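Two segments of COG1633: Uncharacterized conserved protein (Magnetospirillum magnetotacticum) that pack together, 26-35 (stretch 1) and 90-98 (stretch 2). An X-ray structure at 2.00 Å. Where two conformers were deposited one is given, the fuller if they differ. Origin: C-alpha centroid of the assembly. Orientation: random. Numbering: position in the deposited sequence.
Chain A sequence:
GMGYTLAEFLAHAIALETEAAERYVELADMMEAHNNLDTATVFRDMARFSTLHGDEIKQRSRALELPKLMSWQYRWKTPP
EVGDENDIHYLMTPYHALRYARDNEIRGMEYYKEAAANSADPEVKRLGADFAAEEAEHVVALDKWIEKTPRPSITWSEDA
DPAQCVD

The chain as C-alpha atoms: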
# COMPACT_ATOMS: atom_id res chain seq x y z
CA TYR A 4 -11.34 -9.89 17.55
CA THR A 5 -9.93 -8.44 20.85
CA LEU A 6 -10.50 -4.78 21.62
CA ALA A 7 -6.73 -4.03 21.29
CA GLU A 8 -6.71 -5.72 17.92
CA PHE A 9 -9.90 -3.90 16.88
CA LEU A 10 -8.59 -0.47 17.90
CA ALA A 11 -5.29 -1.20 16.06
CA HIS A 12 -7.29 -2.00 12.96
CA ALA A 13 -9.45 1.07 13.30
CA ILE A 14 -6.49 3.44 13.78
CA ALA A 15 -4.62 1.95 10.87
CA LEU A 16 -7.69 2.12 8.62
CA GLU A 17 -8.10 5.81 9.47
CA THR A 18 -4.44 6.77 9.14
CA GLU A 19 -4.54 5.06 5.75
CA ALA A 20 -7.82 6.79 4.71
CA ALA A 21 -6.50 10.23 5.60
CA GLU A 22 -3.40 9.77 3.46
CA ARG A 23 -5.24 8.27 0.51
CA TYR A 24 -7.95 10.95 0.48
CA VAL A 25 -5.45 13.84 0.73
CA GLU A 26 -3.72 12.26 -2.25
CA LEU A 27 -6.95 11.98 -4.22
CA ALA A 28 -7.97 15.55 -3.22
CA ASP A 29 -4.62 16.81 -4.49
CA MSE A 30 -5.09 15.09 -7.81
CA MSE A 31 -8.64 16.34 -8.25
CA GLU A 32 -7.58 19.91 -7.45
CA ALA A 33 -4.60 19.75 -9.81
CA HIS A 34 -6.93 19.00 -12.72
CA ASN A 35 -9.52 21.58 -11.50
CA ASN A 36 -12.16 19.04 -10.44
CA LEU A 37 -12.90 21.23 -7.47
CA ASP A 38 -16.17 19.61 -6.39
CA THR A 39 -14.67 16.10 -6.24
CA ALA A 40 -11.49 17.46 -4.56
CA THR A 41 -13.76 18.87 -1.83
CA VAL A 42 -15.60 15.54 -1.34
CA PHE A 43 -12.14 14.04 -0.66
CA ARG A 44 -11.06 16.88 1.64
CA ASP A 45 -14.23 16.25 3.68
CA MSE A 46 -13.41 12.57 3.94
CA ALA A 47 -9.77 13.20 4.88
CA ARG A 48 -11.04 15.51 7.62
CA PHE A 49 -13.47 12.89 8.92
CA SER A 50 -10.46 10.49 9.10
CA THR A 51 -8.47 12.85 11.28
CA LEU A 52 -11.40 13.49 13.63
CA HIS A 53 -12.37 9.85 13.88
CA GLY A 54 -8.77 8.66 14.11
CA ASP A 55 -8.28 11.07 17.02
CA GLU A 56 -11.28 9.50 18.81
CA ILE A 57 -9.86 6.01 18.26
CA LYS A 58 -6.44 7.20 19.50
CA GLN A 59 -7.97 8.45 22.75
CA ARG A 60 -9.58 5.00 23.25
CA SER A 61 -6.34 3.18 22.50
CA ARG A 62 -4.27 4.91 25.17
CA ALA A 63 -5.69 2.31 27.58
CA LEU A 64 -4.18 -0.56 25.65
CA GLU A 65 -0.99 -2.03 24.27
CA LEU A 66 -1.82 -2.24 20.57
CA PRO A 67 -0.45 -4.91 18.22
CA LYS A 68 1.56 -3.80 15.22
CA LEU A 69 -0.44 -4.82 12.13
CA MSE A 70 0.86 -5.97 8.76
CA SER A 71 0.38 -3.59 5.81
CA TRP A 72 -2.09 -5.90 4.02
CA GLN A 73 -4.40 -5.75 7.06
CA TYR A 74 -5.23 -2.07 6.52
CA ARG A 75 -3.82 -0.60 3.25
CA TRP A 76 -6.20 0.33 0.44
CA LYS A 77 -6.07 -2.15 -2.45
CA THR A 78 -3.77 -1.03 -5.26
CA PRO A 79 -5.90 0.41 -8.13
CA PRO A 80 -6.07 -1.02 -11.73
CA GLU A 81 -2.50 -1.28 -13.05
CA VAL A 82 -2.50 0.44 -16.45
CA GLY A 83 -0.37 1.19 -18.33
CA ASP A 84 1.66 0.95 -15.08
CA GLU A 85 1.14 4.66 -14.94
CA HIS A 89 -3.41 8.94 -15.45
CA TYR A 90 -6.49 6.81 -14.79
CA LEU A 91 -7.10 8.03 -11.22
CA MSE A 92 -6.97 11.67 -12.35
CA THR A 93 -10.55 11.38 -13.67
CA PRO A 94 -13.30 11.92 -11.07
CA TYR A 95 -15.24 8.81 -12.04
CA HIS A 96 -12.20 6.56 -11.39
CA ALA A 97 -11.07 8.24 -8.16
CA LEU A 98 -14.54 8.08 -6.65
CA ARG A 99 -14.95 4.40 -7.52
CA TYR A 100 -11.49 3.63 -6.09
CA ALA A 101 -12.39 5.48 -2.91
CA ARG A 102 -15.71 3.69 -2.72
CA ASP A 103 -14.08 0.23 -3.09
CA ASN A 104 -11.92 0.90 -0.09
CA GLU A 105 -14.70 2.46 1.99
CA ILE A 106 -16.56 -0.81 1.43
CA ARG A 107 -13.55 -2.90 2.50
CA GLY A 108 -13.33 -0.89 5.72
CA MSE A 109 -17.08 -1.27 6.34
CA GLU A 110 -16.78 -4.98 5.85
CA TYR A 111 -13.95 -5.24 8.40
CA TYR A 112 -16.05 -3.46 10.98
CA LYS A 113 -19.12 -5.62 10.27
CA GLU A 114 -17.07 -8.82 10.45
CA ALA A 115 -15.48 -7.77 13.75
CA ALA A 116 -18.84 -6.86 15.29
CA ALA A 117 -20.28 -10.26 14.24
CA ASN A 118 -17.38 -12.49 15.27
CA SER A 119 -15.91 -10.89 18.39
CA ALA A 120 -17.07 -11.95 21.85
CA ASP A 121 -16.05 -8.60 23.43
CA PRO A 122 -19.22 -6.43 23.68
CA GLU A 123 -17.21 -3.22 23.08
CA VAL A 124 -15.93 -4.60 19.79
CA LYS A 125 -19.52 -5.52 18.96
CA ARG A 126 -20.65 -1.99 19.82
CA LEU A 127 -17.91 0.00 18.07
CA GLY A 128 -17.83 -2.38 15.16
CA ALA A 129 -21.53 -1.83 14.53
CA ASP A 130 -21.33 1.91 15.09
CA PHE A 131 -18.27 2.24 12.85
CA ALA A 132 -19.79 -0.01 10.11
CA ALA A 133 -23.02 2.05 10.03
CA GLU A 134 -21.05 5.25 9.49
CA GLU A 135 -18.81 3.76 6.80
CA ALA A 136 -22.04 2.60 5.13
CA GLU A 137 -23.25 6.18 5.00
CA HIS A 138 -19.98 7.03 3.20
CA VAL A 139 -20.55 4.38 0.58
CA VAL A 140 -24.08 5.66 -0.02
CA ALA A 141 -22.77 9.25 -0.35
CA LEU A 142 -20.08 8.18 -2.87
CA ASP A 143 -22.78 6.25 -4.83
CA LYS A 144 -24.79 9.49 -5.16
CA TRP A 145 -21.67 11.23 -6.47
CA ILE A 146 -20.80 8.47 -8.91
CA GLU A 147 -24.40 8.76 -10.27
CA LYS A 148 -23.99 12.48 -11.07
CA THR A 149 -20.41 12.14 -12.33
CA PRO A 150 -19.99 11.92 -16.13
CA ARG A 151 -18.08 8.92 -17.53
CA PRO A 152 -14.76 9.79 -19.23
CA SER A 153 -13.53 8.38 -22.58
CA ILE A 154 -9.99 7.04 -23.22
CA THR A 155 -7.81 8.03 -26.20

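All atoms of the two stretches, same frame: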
# COMPACT_ATOMS: atom_id res chain seq x y z
N GLU A 26 -4.32 12.57 -0.96
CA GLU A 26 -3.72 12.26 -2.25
C GLU A 26 -4.72 12.41 -3.39
O GLU A 26 -4.44 13.07 -4.39
CB GLU A 26 -3.12 10.85 -2.12
CG GLU A 26 -2.42 10.31 -3.25
CD GLU A 26 -1.68 9.01 -2.85
OE1 GLU A 26 -2.35 7.96 -2.76
OE2 GLU A 26 -0.45 9.05 -2.60
N LEU A 27 -5.91 11.83 -3.23
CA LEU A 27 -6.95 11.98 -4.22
C LEU A 27 -7.45 13.43 -4.34
O LEU A 27 -7.70 13.90 -5.46
CB LEU A 27 -8.14 11.03 -3.95
CG LEU A 27 -7.94 9.51 -4.02
CD1 LEU A 27 -9.18 8.84 -3.49
CD2 LEU A 27 -7.64 9.03 -5.43
N ALA A 28 -7.58 14.13 -3.21
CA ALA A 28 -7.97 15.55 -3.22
C ALA A 28 -6.97 16.35 -4.06
O ALA A 28 -7.35 17.13 -4.91
CB ALA A 28 -7.99 16.09 -1.79
N ASP A 29 -5.69 16.11 -3.82
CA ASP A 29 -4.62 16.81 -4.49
C ASP A 29 -4.70 16.62 -5.98
O ASP A 29 -4.46 17.56 -6.75
CB ASP A 29 -3.25 16.34 -3.99
CG ASP A 29 -2.88 16.94 -2.64
OD1 ASP A 29 -3.57 17.83 -2.14
OD2 ASP A 29 -1.88 16.52 -2.06
N MSE A 30 -5.00 15.39 -6.39
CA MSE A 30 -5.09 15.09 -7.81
C MSE A 30 -6.32 15.71 -8.45
O MSE A 30 -6.24 16.18 -9.60
CB MSE A 30 -5.11 13.61 -8.05
CG MSE A 30 -3.75 13.08 -8.27
SE MSE A 30 -3.95 11.40 -9.10
CE MSE A 30 -4.64 10.62 -7.53
N MSE A 31 -7.44 15.72 -7.73
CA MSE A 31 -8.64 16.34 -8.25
C MSE A 31 -8.40 17.84 -8.45
O MSE A 31 -8.71 18.40 -9.51
CB MSE A 31 -9.83 16.11 -7.32
CG MSE A 31 -10.34 14.65 -7.26
SE MSE A 31 -10.76 13.87 -8.97
CE MSE A 31 -9.22 12.90 -9.21
N GLU A 32 -7.84 18.48 -7.43
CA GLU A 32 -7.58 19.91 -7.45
C GLU A 32 -6.67 20.28 -8.63
O GLU A 32 -6.89 21.28 -9.34
CB GLU A 32 -6.89 20.29 -6.15
CG GLU A 32 -6.60 21.78 -6.02
CD GLU A 32 -7.71 22.59 -5.41
OE1 GLU A 32 -8.74 22.03 -4.97
OE2 GLU A 32 -7.52 23.82 -5.35
N ALA A 33 -5.64 19.48 -8.82
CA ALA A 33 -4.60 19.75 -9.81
C ALA A 33 -5.16 19.74 -11.22
O ALA A 33 -4.61 20.39 -12.10
CB ALA A 33 -3.44 18.74 -9.68
N HIS A 34 -6.26 19.01 -11.42
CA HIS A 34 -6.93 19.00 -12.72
C HIS A 34 -8.26 19.81 -12.68
O HIS A 34 -9.13 19.62 -13.51
CB HIS A 34 -7.17 17.55 -13.17
CG HIS A 34 -5.90 16.74 -13.33
ND1 HIS A 34 -5.05 16.90 -14.41
CD2 HIS A 34 -5.36 15.76 -12.56
CE1 HIS A 34 -4.02 16.07 -14.28
NE2 HIS A 34 -4.19 15.36 -13.17
N ASN A 35 -8.38 20.69 -11.69
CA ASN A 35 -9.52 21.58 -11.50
C ASN A 35 -10.90 20.90 -11.39
O ASN A 35 -11.93 21.45 -11.83
CB ASN A 35 -9.55 22.66 -12.58
CG ASN A 35 -10.00 24.02 -12.04
OD1 ASN A 35 -9.23 24.70 -11.34
ND2 ASN A 35 -11.24 24.44 -12.36
N TYR A 90 -5.20 7.43 -15.01
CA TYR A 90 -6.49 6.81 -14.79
C TYR A 90 -7.25 7.42 -13.60
O TYR A 90 -8.42 7.78 -13.72
CB TYR A 90 -6.19 5.30 -14.57
CG TYR A 90 -7.33 4.43 -14.09
CD1 TYR A 90 -8.16 3.77 -15.00
CD2 TYR A 90 -7.54 4.22 -12.72
CE1 TYR A 90 -9.20 2.96 -14.55
CE2 TYR A 90 -8.58 3.41 -12.27
CZ TYR A 90 -9.41 2.79 -13.19
OH TYR A 90 -10.43 2.00 -12.74
N LEU A 91 -6.55 7.51 -12.47
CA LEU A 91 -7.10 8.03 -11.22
C LEU A 91 -7.26 9.54 -11.20
O LEU A 91 -7.91 10.06 -10.30
CB LEU A 91 -6.26 7.60 -10.02
CG LEU A 91 -6.46 6.18 -9.49
CD1 LEU A 91 -5.69 6.03 -8.19
CD2 LEU A 91 -7.93 5.90 -9.23
N MSE A 92 -6.71 10.24 -12.20
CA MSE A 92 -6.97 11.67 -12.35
C MSE A 92 -8.40 12.04 -12.82
O MSE A 92 -8.80 13.19 -12.72
CB MSE A 92 -5.90 12.31 -13.26
CG MSE A 92 -4.51 12.39 -12.57
N THR A 93 -9.18 11.08 -13.30
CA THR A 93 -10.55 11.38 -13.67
C THR A 93 -11.46 11.17 -12.47
O THR A 93 -11.33 10.16 -11.78
CB THR A 93 -11.08 10.51 -14.82
OG1 THR A 93 -11.40 9.22 -14.33
CG2 THR A 93 -10.06 10.35 -15.89
N PRO A 94 -12.40 12.09 -12.23
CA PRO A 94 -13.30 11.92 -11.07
C PRO A 94 -14.03 10.60 -10.97
O PRO A 94 -14.12 10.05 -9.89
CB PRO A 94 -14.29 13.07 -11.23
CG PRO A 94 -13.59 14.08 -11.96
CD PRO A 94 -12.69 13.35 -12.94
N TYR A 95 -14.52 10.07 -12.08
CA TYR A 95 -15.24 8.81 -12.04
C TYR A 95 -14.36 7.68 -11.43
O TYR A 95 -14.82 6.90 -10.57
CB TYR A 95 -15.72 8.41 -13.44
CG TYR A 95 -16.45 7.09 -13.47
CD1 TYR A 95 -17.69 6.94 -12.84
CD2 TYR A 95 -15.92 5.98 -14.14
CE1 TYR A 95 -18.37 5.72 -12.85
CE2 TYR A 95 -16.59 4.77 -14.17
CZ TYR A 95 -17.82 4.65 -13.52
OH TYR A 95 -18.48 3.45 -13.54
N HIS A 96 -13.09 7.62 -11.85
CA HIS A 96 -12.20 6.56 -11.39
C HIS A 96 -11.71 6.74 -9.95
O HIS A 96 -11.55 5.77 -9.22
CB HIS A 96 -11.03 6.41 -12.36
CG HIS A 96 -11.41 5.80 -13.67
ND1 HIS A 96 -10.89 6.24 -14.87
CD2 HIS A 96 -12.25 4.78 -13.97
CE1 HIS A 96 -11.40 5.51 -15.86
NE2 HIS A 96 -12.23 4.63 -15.34
N ALA A 97 -11.49 7.98 -9.52
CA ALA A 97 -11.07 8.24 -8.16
C ALA A 97 -12.19 7.92 -7.16
O ALA A 97 -11.95 7.28 -6.11
CB ALA A 97 -10.58 9.69 -8.03
N LEU A 98 -13.41 8.32 -7.51
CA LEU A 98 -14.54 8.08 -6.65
C LEU A 98 -14.81 6.59 -6.48
O LEU A 98 -15.18 6.15 -5.40
CB LEU A 98 -15.80 8.74 -7.21
CG LEU A 98 -16.05 10.22 -7.16
CD1 LEU A 98 -17.20 10.60 -8.14
CD2 LEU A 98 -16.39 10.67 -5.74

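A helix of stretch 1 packs against the segment 91-93 and the start of a second helix, at P94 and A97. The two helix axes run nearly antiparallel, at 174° between their N-to-C directions, with a closest approach of 11.0 Å. The contact buries 386 Å² in total and, among the atoms modelled, is made without hydrogen bonds between the stretches.

At the start of stretch 2, Y90 lies out of reach of the helix, but its carbonyl oxygen serves the turn that follows, accepting weak bonds from the T93 side chain and from H96 ND1. L91 is the first residue to touch stretch 1. The CA-to-CB bond of L91 points toward stretch 1, and L91 CB lies 4.2 Å from CE of M30, a selenomethionine, as is M31. The L91 carbonyl also takes part, since M31 CE comes within 3.3 Å of L91 O.

M92, another selenomethionine, gives up more surface than any other residue of the contact, although its SE and CE atoms are not modelled and the full reach of its side chain is unknown. M92 CG lies 3.7 Å from M30 SE and only 3.0 Å from H34 NE2, a tight approach for a carbon and a nitrogen. The H34 ring meets M92 CG obliquely. The backbones are also close here, with M30 CA and M92 CA 6.0 Å apart.

The CA-to-CB bond of T93 points away from stretch 1, and the residue acts instead on its own helix. It occupies the N-cap position, where T93 OG1 accepts a weak capping bond from H96 N at 3.4 Å. Its carbonyl receives the amide of A97, with A97 N 3.1 Å from T93 O, so the residue ties the turn to the first turn of the helix.

P94 opens that helix and packs against M31, with M31 SE 3.8 Å from P94 CA and 4.1 Å from P94 CG. The CA-to-CB bond of M31 points sideways, but the end of the side chain bends closer to stretch 2, which lets its CE reach both the carbonyls of the turn and the helix beyond. The CA-to-CB bond of Y95 points away; that of H96 points sideways, and the end of its side chain leads farther from stretch 1, so neither makes contact.

A97 brings the helix back to the contact. Its CA-to-CB bond points toward stretch 1, and two side chains touch the methyl group, with M31 CE at 3.7 Å and L27 CD2 at 4.0 Å from A97 CB. The small methyl group thus completes an apolar patch. The CA-to-CB bond of L98, the last residue of the stretch, points away, and L98 makes no contact.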